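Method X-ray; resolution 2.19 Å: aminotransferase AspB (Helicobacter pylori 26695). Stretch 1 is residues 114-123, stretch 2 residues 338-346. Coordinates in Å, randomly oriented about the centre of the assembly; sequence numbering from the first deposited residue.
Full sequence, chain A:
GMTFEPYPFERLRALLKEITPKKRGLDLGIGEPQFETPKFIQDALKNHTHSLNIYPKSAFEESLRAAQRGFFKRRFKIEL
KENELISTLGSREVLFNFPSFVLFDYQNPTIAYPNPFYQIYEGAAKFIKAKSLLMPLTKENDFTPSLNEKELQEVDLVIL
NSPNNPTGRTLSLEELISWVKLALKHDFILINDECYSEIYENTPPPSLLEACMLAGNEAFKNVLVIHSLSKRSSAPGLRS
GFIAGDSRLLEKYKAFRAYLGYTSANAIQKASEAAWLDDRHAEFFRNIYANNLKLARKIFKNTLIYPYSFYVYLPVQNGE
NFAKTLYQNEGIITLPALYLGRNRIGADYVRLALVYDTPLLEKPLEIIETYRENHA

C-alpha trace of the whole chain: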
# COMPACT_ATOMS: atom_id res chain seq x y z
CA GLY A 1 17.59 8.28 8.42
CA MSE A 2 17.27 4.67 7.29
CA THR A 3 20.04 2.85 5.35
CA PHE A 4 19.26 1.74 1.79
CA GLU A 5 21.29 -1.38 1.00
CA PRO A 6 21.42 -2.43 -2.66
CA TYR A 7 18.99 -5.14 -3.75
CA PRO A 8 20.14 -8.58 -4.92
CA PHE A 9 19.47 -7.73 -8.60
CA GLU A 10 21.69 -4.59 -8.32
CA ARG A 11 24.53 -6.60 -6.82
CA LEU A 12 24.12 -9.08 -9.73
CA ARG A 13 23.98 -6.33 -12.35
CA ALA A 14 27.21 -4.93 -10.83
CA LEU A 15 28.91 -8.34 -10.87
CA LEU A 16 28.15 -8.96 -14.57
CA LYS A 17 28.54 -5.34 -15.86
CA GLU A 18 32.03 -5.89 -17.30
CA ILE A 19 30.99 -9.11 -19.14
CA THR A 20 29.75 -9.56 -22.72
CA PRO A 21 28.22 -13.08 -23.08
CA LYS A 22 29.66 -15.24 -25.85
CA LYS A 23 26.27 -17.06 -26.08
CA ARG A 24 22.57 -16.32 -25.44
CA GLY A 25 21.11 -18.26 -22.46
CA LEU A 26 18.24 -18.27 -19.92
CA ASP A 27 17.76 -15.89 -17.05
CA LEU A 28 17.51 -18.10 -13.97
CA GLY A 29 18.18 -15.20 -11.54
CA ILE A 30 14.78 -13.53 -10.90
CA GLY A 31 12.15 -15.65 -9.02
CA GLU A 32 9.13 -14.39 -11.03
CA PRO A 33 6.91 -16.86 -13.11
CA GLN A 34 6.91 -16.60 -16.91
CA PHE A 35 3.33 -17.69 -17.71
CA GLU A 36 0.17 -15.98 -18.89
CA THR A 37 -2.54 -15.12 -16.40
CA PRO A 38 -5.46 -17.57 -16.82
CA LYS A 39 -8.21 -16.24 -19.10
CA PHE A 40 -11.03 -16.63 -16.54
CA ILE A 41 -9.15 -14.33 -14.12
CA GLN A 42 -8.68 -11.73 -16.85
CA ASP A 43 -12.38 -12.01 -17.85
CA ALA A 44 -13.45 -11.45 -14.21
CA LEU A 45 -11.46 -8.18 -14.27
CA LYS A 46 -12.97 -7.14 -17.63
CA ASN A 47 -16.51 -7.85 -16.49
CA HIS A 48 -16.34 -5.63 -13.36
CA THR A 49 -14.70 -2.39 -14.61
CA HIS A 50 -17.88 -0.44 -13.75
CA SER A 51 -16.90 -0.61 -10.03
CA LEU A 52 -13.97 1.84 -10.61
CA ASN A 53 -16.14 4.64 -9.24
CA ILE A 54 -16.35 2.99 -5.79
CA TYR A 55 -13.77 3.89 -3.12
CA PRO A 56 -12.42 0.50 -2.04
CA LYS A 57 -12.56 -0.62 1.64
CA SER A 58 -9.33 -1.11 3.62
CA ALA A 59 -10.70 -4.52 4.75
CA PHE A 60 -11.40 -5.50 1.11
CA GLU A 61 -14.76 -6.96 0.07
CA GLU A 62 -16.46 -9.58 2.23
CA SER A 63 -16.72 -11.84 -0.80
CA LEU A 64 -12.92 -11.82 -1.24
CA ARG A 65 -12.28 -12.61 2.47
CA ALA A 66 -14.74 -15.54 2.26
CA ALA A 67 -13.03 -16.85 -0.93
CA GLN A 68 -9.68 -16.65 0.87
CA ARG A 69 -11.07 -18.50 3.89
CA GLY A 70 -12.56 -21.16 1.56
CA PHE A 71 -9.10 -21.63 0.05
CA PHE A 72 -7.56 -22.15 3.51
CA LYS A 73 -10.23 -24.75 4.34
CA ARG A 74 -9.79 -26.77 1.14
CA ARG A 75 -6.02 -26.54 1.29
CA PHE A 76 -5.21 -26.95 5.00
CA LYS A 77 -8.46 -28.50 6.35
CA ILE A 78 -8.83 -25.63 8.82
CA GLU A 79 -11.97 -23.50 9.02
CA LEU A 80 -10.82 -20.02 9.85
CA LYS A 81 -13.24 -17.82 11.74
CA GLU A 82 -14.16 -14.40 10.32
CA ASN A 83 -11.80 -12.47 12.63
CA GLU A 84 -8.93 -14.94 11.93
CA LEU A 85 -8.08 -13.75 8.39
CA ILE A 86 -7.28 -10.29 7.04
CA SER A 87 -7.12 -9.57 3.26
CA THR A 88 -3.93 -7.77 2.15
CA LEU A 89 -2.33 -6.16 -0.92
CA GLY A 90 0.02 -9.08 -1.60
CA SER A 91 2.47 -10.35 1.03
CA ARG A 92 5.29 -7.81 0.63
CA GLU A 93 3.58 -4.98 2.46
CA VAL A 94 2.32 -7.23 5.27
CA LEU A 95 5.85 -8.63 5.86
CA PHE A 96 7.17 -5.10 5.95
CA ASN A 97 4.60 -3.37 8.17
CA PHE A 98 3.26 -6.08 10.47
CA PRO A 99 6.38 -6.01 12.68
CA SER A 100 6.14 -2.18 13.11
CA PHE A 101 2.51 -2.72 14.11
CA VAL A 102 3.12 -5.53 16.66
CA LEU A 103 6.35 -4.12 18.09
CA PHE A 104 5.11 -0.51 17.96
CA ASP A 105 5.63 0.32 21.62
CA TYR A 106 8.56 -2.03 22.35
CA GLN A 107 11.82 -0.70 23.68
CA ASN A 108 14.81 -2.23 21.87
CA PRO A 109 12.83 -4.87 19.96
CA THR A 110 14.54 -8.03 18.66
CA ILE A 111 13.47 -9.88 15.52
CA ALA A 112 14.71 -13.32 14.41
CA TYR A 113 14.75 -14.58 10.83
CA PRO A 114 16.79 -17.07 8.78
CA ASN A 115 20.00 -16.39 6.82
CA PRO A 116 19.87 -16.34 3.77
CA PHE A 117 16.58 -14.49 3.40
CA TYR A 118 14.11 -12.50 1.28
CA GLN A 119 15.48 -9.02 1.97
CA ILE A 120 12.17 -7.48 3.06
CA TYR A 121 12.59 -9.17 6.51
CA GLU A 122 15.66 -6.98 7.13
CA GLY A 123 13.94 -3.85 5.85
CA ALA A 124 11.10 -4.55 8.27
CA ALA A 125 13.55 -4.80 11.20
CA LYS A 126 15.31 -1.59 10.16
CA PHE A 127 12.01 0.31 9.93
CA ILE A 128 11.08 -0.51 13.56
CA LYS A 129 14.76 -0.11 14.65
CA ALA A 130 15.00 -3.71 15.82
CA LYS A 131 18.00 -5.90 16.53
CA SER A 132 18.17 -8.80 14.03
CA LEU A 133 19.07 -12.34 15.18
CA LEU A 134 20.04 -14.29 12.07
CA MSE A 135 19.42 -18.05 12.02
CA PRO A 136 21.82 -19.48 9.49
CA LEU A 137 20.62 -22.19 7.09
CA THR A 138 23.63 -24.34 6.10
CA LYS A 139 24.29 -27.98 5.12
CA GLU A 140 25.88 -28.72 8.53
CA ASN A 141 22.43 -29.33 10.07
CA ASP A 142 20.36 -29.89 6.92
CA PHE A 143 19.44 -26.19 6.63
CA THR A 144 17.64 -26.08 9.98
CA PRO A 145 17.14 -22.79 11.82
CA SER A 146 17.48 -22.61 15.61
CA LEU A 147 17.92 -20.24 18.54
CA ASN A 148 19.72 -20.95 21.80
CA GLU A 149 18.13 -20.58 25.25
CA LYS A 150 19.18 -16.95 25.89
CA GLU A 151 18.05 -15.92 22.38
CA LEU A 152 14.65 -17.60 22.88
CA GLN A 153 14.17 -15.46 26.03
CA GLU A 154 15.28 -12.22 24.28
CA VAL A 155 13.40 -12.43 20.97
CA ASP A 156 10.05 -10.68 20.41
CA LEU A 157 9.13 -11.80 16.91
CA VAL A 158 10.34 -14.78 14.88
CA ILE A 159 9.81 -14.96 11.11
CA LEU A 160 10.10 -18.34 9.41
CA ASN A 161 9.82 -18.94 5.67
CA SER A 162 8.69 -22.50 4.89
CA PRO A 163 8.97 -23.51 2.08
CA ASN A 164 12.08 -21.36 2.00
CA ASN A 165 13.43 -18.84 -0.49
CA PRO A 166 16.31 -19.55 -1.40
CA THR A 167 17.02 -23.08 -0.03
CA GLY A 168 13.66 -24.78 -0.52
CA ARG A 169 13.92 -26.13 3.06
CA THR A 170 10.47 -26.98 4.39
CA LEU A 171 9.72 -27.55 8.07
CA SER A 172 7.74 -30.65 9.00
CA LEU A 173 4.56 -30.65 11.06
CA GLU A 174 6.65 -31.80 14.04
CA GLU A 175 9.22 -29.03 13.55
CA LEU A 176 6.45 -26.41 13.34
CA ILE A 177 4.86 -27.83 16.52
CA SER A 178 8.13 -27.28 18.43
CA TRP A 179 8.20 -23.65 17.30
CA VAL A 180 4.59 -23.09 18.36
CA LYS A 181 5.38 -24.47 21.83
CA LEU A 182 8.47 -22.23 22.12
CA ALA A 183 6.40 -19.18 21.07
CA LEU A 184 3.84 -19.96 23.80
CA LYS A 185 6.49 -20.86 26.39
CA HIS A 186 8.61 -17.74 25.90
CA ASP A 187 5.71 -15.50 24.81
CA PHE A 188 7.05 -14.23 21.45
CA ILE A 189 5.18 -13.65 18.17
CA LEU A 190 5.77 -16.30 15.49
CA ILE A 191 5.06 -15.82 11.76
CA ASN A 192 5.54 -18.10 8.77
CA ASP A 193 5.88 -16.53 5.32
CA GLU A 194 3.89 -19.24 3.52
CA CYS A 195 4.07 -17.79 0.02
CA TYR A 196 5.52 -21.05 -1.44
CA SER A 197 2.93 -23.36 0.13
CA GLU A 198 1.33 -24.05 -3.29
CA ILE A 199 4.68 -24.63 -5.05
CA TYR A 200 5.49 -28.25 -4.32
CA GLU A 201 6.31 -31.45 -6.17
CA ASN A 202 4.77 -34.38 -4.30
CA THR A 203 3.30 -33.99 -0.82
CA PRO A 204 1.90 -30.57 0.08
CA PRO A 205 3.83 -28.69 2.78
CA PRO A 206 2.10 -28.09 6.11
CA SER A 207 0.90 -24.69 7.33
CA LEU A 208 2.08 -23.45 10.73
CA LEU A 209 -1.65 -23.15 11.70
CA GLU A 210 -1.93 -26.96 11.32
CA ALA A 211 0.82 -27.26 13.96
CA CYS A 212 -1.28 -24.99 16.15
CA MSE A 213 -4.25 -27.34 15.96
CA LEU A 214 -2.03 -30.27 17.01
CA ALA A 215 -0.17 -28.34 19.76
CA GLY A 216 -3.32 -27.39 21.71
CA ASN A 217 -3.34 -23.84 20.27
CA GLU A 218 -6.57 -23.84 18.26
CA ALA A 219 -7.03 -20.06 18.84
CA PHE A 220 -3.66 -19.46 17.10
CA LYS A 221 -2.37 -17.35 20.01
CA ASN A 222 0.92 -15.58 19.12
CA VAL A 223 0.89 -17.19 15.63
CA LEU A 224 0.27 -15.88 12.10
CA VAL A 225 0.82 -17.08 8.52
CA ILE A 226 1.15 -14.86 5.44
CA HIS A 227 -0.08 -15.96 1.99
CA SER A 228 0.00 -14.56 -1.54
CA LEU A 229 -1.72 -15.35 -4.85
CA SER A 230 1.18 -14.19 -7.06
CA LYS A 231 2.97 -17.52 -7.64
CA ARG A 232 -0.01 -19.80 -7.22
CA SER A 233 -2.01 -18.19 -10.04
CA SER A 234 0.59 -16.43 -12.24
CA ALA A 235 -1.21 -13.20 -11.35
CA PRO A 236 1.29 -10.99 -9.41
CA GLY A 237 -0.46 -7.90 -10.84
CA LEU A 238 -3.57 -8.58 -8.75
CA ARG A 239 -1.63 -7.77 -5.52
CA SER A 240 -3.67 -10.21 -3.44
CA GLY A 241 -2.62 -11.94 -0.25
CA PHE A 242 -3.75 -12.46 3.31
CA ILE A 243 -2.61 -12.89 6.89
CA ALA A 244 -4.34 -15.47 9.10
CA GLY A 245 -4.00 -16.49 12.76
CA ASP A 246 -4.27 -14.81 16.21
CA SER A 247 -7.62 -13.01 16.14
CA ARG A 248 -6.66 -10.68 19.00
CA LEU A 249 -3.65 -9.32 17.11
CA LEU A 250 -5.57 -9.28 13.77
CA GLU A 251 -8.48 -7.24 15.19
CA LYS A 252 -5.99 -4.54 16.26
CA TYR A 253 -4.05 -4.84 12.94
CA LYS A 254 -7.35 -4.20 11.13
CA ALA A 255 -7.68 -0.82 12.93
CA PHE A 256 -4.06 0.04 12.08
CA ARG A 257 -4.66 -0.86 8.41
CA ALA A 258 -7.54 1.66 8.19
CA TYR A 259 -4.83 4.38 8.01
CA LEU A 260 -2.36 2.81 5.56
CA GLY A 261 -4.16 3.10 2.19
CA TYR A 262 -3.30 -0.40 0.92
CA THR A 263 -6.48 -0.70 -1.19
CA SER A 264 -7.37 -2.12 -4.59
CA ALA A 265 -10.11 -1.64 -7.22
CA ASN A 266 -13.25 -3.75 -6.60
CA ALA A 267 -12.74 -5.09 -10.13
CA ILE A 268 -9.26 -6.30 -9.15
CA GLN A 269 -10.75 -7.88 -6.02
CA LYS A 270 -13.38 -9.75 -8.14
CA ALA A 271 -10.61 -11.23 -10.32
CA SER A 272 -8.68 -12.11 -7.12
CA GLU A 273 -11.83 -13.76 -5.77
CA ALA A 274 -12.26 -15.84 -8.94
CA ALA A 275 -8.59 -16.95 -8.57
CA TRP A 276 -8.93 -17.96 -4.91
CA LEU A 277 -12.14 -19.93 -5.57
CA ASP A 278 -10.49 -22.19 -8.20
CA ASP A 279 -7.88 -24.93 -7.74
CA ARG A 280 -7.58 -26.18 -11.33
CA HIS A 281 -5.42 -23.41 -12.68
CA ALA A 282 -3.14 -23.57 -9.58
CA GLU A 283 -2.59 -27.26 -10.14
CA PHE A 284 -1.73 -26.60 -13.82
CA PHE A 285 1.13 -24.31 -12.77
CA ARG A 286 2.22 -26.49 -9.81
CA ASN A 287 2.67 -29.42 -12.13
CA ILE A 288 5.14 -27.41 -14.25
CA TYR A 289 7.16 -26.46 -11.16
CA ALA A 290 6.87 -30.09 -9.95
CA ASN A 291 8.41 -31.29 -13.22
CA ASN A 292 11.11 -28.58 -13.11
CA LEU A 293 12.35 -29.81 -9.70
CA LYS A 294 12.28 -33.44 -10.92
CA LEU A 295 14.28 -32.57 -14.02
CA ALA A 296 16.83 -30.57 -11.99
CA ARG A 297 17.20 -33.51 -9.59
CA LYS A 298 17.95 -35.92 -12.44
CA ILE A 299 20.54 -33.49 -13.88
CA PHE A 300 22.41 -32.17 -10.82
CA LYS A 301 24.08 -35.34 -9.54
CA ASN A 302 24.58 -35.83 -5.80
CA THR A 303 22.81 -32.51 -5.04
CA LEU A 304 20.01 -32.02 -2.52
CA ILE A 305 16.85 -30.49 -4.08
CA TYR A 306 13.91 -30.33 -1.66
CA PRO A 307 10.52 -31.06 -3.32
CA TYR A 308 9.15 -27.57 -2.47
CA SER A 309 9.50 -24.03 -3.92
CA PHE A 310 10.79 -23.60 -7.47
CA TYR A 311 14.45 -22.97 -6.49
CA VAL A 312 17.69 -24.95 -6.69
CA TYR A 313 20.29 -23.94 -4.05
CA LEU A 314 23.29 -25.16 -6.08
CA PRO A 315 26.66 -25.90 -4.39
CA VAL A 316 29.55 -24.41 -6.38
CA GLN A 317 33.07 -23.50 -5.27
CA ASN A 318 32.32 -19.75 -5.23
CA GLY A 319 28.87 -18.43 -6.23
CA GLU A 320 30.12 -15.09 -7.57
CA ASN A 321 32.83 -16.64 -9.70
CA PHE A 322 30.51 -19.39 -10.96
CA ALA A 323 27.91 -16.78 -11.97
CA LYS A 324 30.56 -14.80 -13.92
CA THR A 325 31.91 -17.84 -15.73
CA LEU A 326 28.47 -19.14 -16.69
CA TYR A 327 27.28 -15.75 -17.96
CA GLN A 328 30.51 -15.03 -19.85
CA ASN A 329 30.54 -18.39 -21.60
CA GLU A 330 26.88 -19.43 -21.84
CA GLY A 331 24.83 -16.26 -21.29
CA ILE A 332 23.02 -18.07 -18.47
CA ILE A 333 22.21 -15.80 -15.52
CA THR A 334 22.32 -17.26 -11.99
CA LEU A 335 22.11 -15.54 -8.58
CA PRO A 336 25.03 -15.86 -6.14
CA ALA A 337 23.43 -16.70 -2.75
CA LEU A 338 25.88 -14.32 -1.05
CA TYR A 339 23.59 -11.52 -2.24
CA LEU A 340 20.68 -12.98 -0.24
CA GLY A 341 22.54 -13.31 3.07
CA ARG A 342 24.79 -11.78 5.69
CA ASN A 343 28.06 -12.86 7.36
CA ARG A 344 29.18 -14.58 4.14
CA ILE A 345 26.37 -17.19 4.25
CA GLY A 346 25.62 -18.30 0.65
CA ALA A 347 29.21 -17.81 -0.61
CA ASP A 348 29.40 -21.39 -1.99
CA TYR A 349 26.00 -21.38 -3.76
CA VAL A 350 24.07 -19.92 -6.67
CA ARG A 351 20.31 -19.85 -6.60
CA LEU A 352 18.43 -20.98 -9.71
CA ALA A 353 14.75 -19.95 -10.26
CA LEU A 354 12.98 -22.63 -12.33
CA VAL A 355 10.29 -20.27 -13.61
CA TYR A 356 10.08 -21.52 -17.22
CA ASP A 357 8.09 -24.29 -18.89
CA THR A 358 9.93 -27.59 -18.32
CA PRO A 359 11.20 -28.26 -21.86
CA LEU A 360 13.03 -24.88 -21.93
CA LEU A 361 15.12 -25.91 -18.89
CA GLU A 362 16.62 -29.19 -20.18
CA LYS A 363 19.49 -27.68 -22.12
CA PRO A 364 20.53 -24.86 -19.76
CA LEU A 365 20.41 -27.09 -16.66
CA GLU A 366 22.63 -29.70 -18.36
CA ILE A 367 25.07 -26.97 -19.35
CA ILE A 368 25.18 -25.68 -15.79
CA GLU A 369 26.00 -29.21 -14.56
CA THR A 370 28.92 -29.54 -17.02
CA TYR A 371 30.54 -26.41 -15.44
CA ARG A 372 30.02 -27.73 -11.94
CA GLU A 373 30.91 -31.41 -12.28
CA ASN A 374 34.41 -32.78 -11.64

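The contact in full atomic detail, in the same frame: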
# COMPACT_ATOMS: atom_id res chain seq x y z
N PRO A 114 15.66 -16.27 9.28
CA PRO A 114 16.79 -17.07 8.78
C PRO A 114 17.79 -16.30 7.92
O PRO A 114 17.55 -15.14 7.55
CB PRO A 114 16.11 -18.19 7.97
CG PRO A 114 14.63 -18.04 8.20
CD PRO A 114 14.41 -16.62 8.59
N ASN A 115 18.92 -16.94 7.65
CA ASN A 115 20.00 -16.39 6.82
C ASN A 115 20.49 -17.56 5.93
O ASN A 115 21.00 -18.55 6.44
CB ASN A 115 21.09 -15.80 7.73
CG ASN A 115 22.25 -15.19 6.97
OD1 ASN A 115 22.15 -14.85 5.78
ND2 ASN A 115 23.39 -15.03 7.67
N PRO A 116 20.35 -17.45 4.61
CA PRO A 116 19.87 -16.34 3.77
C PRO A 116 18.37 -16.09 3.85
O PRO A 116 17.63 -16.91 4.40
CB PRO A 116 20.34 -16.72 2.36
CG PRO A 116 20.58 -18.19 2.39
CD PRO A 116 20.71 -18.64 3.82
N PHE A 117 17.96 -14.94 3.31
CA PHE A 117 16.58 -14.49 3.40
C PHE A 117 16.12 -13.52 2.31
O PHE A 117 16.93 -12.85 1.68
CB PHE A 117 16.39 -13.77 4.74
CG PHE A 117 17.37 -12.63 4.97
CD1 PHE A 117 18.61 -12.86 5.55
CD2 PHE A 117 17.05 -11.33 4.60
CE1 PHE A 117 19.51 -11.83 5.74
CE2 PHE A 117 17.95 -10.29 4.80
CZ PHE A 117 19.18 -10.54 5.37
N TYR A 118 14.81 -13.47 2.11
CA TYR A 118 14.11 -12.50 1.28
C TYR A 118 14.34 -11.20 2.03
O TYR A 118 13.95 -11.08 3.18
CB TYR A 118 12.64 -12.88 1.23
CG TYR A 118 11.66 -11.94 0.52
CD1 TYR A 118 11.97 -11.34 -0.69
CD2 TYR A 118 10.38 -11.75 1.03
CE1 TYR A 118 11.05 -10.50 -1.34
CE2 TYR A 118 9.45 -10.94 0.39
CZ TYR A 118 9.79 -10.31 -0.79
OH TYR A 118 8.84 -9.51 -1.40
N GLN A 119 14.99 -10.25 1.35
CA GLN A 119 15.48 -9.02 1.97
C GLN A 119 14.46 -8.13 2.68
O GLN A 119 14.86 -7.28 3.48
CB GLN A 119 16.25 -8.18 0.94
CG GLN A 119 17.43 -8.91 0.16
CD GLN A 119 18.57 -9.47 1.04
OE1 GLN A 119 19.65 -8.86 1.14
NE2 GLN A 119 18.35 -10.63 1.64
N ILE A 120 13.17 -8.29 2.39
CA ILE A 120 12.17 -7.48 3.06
C ILE A 120 12.17 -7.72 4.59
O ILE A 120 11.87 -6.80 5.35
CB ILE A 120 10.75 -7.65 2.41
CG1 ILE A 120 9.83 -6.49 2.80
CG2 ILE A 120 10.13 -8.98 2.75
CD1 ILE A 120 10.32 -5.15 2.27
N TYR A 121 12.56 -8.92 5.05
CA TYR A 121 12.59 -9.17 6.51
C TYR A 121 13.55 -8.21 7.20
O TYR A 121 13.27 -7.74 8.31
CB TYR A 121 12.97 -10.60 6.90
CG TYR A 121 12.27 -11.72 6.17
CD1 TYR A 121 10.99 -11.56 5.66
CD2 TYR A 121 12.88 -12.98 6.05
CE1 TYR A 121 10.35 -12.60 4.97
CE2 TYR A 121 12.26 -14.02 5.39
CZ TYR A 121 10.98 -13.83 4.86
OH TYR A 121 10.34 -14.85 4.19
N GLU A 122 14.68 -7.90 6.55
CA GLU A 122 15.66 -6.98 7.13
C GLU A 122 15.19 -5.53 7.09
O GLU A 122 15.47 -4.74 8.01
CB GLU A 122 16.98 -7.08 6.38
CG GLU A 122 18.09 -6.28 7.02
CD GLU A 122 19.35 -6.38 6.26
OE1 GLU A 122 19.37 -5.85 5.14
OE2 GLU A 122 20.33 -6.96 6.78
N GLY A 123 14.52 -5.17 5.99
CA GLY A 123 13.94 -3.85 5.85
C GLY A 123 12.92 -3.60 6.97
O GLY A 123 12.90 -2.52 7.56
N LEU A 338 25.25 -15.30 -1.92
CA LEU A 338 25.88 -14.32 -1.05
C LEU A 338 25.02 -13.06 -0.97
O LEU A 338 24.85 -12.47 0.11
CB LEU A 338 27.27 -13.98 -1.58
CG LEU A 338 28.24 -13.16 -0.72
CD1 LEU A 338 28.85 -14.02 0.43
CD2 LEU A 338 29.33 -12.57 -1.64
N TYR A 339 24.43 -12.70 -2.11
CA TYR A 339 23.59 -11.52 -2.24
C TYR A 339 22.24 -11.62 -1.53
O TYR A 339 21.51 -10.64 -1.49
CB TYR A 339 23.36 -11.15 -3.71
CG TYR A 339 24.62 -10.99 -4.56
CD1 TYR A 339 25.85 -10.62 -3.99
CD2 TYR A 339 24.55 -11.11 -5.94
CE1 TYR A 339 26.98 -10.45 -4.77
CE2 TYR A 339 25.68 -10.93 -6.74
CZ TYR A 339 26.89 -10.61 -6.15
OH TYR A 339 28.02 -10.45 -6.93
N LEU A 340 21.91 -12.79 -1.01
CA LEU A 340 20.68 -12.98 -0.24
C LEU A 340 20.94 -13.15 1.25
O LEU A 340 19.99 -13.31 2.02
CB LEU A 340 19.92 -14.21 -0.76
CG LEU A 340 19.27 -14.11 -2.13
CD1 LEU A 340 18.60 -15.42 -2.49
CD2 LEU A 340 18.27 -12.97 -2.15
N GLY A 341 22.20 -13.09 1.68
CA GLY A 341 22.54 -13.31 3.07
C GLY A 341 23.48 -12.31 3.66
O GLY A 341 23.86 -11.34 3.03
N ARG A 342 23.84 -12.57 4.91
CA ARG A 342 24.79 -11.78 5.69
C ARG A 342 25.84 -12.73 6.27
O ARG A 342 25.65 -13.95 6.27
CB ARG A 342 24.07 -11.04 6.83
CG ARG A 342 23.00 -10.02 6.39
CD ARG A 342 23.64 -8.83 5.71
NE ARG A 342 22.68 -7.87 5.14
CZ ARG A 342 22.02 -8.03 3.99
NH1 ARG A 342 22.17 -9.12 3.24
NH2 ARG A 342 21.19 -7.10 3.57
N ASN A 343 26.94 -12.15 6.75
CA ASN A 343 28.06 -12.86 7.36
C ASN A 343 28.62 -13.95 6.47
O ASN A 343 29.01 -14.99 6.97
CB ASN A 343 27.68 -13.45 8.73
CG ASN A 343 27.02 -12.43 9.64
OD1 ASN A 343 25.88 -12.61 10.07
ND2 ASN A 343 27.70 -11.33 9.86
N ARG A 344 28.65 -13.68 5.17
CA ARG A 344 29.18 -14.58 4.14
C ARG A 344 28.40 -15.90 3.91
O ARG A 344 28.86 -16.79 3.21
CB ARG A 344 30.69 -14.85 4.34
CG ARG A 344 31.60 -13.60 4.19
N ILE A 345 27.20 -16.01 4.48
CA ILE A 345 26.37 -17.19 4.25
C ILE A 345 25.93 -17.11 2.78
O ILE A 345 25.57 -16.03 2.30
CB ILE A 345 25.14 -17.23 5.19
CG1 ILE A 345 25.59 -17.27 6.66
CG2 ILE A 345 24.23 -18.39 4.86
CD1 ILE A 345 26.54 -18.45 7.02
N GLY A 346 26.00 -18.23 2.08
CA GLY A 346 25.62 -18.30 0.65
C GLY A 346 26.78 -18.24 -0.32
O GLY A 346 26.59 -18.46 -1.52
O HOH W 1 24.68 -15.47 10.23

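Segments without regular secondary structure often leave some backbone polar groups without a backbone partner, and a common remedy is for side-chain amides and guanidinium groups to complete the pairing. AspB offers a compact example, in which two stretches more than two hundred residues apart in sequence bury 511 Å² between them. Measured by CA atoms, they come closest at Pro116 and Gly341, 4.1 Å apart.

One direct backbone hydrogen bond joins them: Phe117 N donates to Leu340 O at 2.9 Å, nearly straight. Next to it, the side chain of Asn115 behaves like a peptide group. Its OD1 accepts from Arg342 N at 3.0 Å, while its ND2 donates to Arg342 O at 2.9 Å, so one carboxamide satisfies both polar backbone atoms of a single residue. Arg342 O also receives Ile345 N (3.1 Å), the bond that closes the type I' turn. The same amide reaches a water, which bridges Asn115 ND2 (2.9 Å) and Asn343 OD1 (3.1 Å). Gly341 makes room for this arrangement, since a CB there would lie 2.7 Å from Asn115 OD1.

Charge and polarity meet around Arg342. Its NH2 forms a salt bridge with Glu122 OE1 at 2.7 Å, and its NH1 donates to Gln119 OE1 at 3.3 Å, near the guanidinium plane. A further bond from Arg342 NH1 to Gly341 O, at 2.8 Å, ties the group to its own stretch. Phe117 CZ lies over one face of the charged guanidinium, 3.9 Å from Arg342 NH1. The Gln119 amide faces both ways chemically: besides accepting through OE1, its NE2 donates to Phe117 O at 2.6 Å and, weakly, to Leu340 O at 3.2 Å.

Apolar contacts fill the remainder. Pro116, which follows a cis peptide bond, sets CB 4.0 Å from Leu340 CB and CD 3.7 Å from Ile345 CG2.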